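Local coordinates for DUF5751 domain-containing protein (Sulfolobus tokodaii, PDB 2RBG) that is of unknown function but folds as a compact alpha/beta domain around a five-stranded parallel sheet and forms a two-chain assembly, at residues F25-S30 against L91-D96. Numbering follows the deposited sequence.
Sequences FLDVRS and LVYCDD
The hydroxyl of Y93 donates a hydrogen bond to D27, OH to OD2 at 2.6 Å, and this short link ties helix 17-31 to the sheet. The packing is that of an alpha/beta fold with an all-parallel five-stranded sheet: helix 17-31 follows strand 6-11, the neighbour of strand 89-94 in the sheet, and runs back across the sheet face. Here the local axes of helix 25-30 and strand 91-94 are 10.1 Å apart and nearly antiparallel, at 170°. D27 OD2 accepts with its anti lone pair, the one turned away from OD1, and it sits at the edge of the Y93 ring, in its plane. The carboxylate continues that flatness, its plane only 19° from the ring's. With CG anti to its own carbonyl carbon (chi1 -53°), Y93 sends the ring along the strand, back toward its start, and the phenol oxygen comes alongside the D27 side chain, near its CB as well as OD2. That CB of D27 lies 3.3 Å from the Y93 OH. K23, I24 and Y20 of the same helix also touch Y93, so the ring is buried under more than one turn. A phenylalanine in its place would probably keep much of this ring packing but leave the D27 carboxylate without its phenol donor and freer to turn. Two residues back on the strand, L91 points the same way and packs beside the polar pair. Its CD2 rests on the CB of D27 at 3.7 Å, while I118 and K119 of strand 117-121 touch it as well. V28 meets L91 at about a right angle, and this apolar contact is made by one methyl from each residue, V28 CG2 against L91 CD1 at 3.6 Å.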
loop_
_atom_site.group_PDB
_atom_site.type_symbol
_atom_site.label_atom_id
_atom_site.label_comp_id
_atom_site.label_asym_id
_atom_site.label_seq_id
_atom_site.Cartn_x
_atom_site.Cartn_y
_atom_site.Cartn_z
ATOM N N PHE A 25 -3.062 -4.433 -13.901
ATOM C CA PHE A 25 -4.062 -5.423 -14.276
ATOM C C PHE A 25 -4.533 -6.299 -13.119
ATOM O O PHE A 25 -5.675 -6.756 -13.115
ATOM C CB PHE A 25 -3.551 -6.246 -15.462
ATOM C CG PHE A 25 -3.538 -5.467 -16.754
ATOM C CD1 PHE A 25 -4.736 -5.065 -17.347
ATOM C CD2 PHE A 25 -2.340 -5.075 -17.337
ATOM C CE1 PHE A 25 -4.736 -4.279 -18.500
ATOM C CE2 PHE A 25 -2.327 -4.287 -18.490
ATOM C CZ PHE A 25 -3.531 -3.888 -19.071
ATOM N N LEU A 26 -3.671 -6.523 -12.131
ATOM C CA LEU A 26 -4.071 -7.301 -10.964
ATOM C C LEU A 26 -5.189 -6.520 -10.270
ATOM O O LEU A 26 -6.215 -7.077 -9.885
ATOM C CB LEU A 26 -2.902 -7.463 -9.986
ATOM C CG LEU A 26 -2.159 -8.799 -9.916
ATOM C CD1 LEU A 26 -1.458 -9.054 -11.216
ATOM C CD2 LEU A 26 -1.148 -8.770 -8.783
ATOM N N ASP A 27 -4.984 -5.215 -10.126
ATOM C CA ASP A 27 -5.964 -4.367 -9.465
ATOM C C ASP A 27 -7.236 -4.179 -10.282
ATOM O O ASP A 27 -8.338 -4.203 -9.731
ATOM C CB ASP A 27 -5.346 -3.010 -9.117
ATOM C CG ASP A 27 -4.295 -3.116 -8.027
ATOM O OD1 ASP A 27 -4.512 -3.893 -7.071
ATOM O OD2 ASP A 27 -3.262 -2.421 -8.115
ATOM N N VAL A 28 -7.095 -3.998 -11.592
ATOM C CA VAL A 28 -8.278 -3.825 -12.429
ATOM C C VAL A 28 -9.140 -5.086 -12.373
ATOM O O VAL A 28 -10.359 -5.012 -12.208
ATOM C CB VAL A 28 -7.901 -3.528 -13.896
ATOM C CG1 VAL A 28 -9.145 -3.611 -14.779
ATOM C CG2 VAL A 28 -7.286 -2.128 -13.999
ATOM N N ARG A 29 -8.508 -6.249 -12.490
ATOM C CA ARG A 29 -9.262 -7.499 -12.447
ATOM C C ARG A 29 -10.022 -7.650 -11.129
ATOM O O ARG A 29 -11.192 -8.033 -11.123
ATOM C CB ARG A 29 -8.328 -8.695 -12.648
ATOM C CG ARG A 29 -7.844 -8.882 -14.080
ATOM C CD ARG A 29 -6.928 -10.090 -14.158
ATOM N NE ARG A 29 -6.498 -10.398 -15.517
ATOM C CZ ARG A 29 -6.868 -11.481 -16.189
ATOM N NH1 ARG A 29 -7.683 -12.367 -15.632
ATOM N NH2 ARG A 29 -6.410 -11.688 -17.416
ATOM N N SER A 30 -9.367 -7.333 -10.017
ATOM C CA SER A 30 -10.005 -7.444 -8.706
ATOM C C SER A 30 -11.144 -6.447 -8.499
ATOM O O SER A 30 -12.045 -6.693 -7.696
ATOM C CB SER A 30 -8.973 -7.254 -7.585
ATOM O OG SER A 30 -8.101 -8.366 -7.501
ATOM N N LEU A 91 -7.328 4.147 -9.695
ATOM C CA LEU A 91 -6.096 3.430 -9.365
ATOM C C LEU A 91 -4.956 4.420 -9.573
ATOM O O LEU A 91 -4.899 5.099 -10.603
ATOM C CB LEU A 91 -5.905 2.211 -10.271
ATOM C CG LEU A 91 -6.854 1.035 -10.012
ATOM C CD1 LEU A 91 -6.648 -0.038 -11.077
ATOM C CD2 LEU A 91 -6.590 0.463 -8.619
ATOM N N VAL A 92 -4.056 4.507 -8.599
ATOM C CA VAL A 92 -2.935 5.442 -8.675
ATOM C C VAL A 92 -1.591 4.754 -8.453
ATOM O O VAL A 92 -1.423 4.014 -7.484
ATOM C CB VAL A 92 -3.094 6.568 -7.623
ATOM C CG1 VAL A 92 -1.871 7.469 -7.627
ATOM C CG2 VAL A 92 -4.355 7.375 -7.913
ATOM N N TYR A 93 -0.637 5.018 -9.343
ATOM C CA TYR A 93 0.698 4.425 -9.241
ATOM C C TYR A 93 1.816 5.416 -9.530
ATOM O O TYR A 93 1.721 6.226 -10.453
ATOM C CB TYR A 93 0.851 3.271 -10.231
ATOM C CG TYR A 93 -0.232 2.231 -10.148
ATOM C CD1 TYR A 93 -0.105 1.125 -9.307
ATOM C CD2 TYR A 93 -1.396 2.361 -10.901
ATOM C CE1 TYR A 93 -1.114 0.172 -9.222
ATOM C CE2 TYR A 93 -2.405 1.423 -10.823
ATOM C CZ TYR A 93 -2.262 0.329 -9.983
ATOM O OH TYR A 93 -3.270 -0.603 -9.919
ATOM N N CYS A 94 2.888 5.327 -8.752
ATOM C CA CYS A 94 4.050 6.185 -8.954
ATOM C C CYS A 94 5.241 5.604 -8.208
ATOM O O CYS A 94 5.089 4.678 -7.405
ATOM C CB CYS A 94 3.785 7.605 -8.427
ATOM S SG CYS A 94 3.999 7.822 -6.624
ATOM N N ASP A 95 6.429 6.118 -8.509
ATOM C CA ASP A 95 7.629 5.714 -7.790
ATOM C C ASP A 95 8.099 6.982 -7.073
ATOM O O ASP A 95 7.530 8.052 -7.278
ATOM C CB ASP A 95 8.724 5.147 -8.716
ATOM C CG ASP A 95 8.884 5.920 -10.013
ATOM O OD1 ASP A 95 8.521 7.111 -10.071
ATOM O OD2 ASP A 95 9.403 5.319 -10.981
ATOM N N ASP A 96 9.115 6.871 -6.224
ATOM C CA ASP A 96 9.594 8.030 -5.477
ATOM C C ASP A 96 9.913 9.259 -6.317
ATOM O O ASP A 96 9.595 10.380 -5.928
ATOM C CB ASP A 96 10.824 7.658 -4.648
ATOM C CG ASP A 96 10.484 6.777 -3.470
ATOM O OD1 ASP A 96 9.522 7.104 -2.743
ATOM O OD2 ASP A 96 11.184 5.766 -3.263
#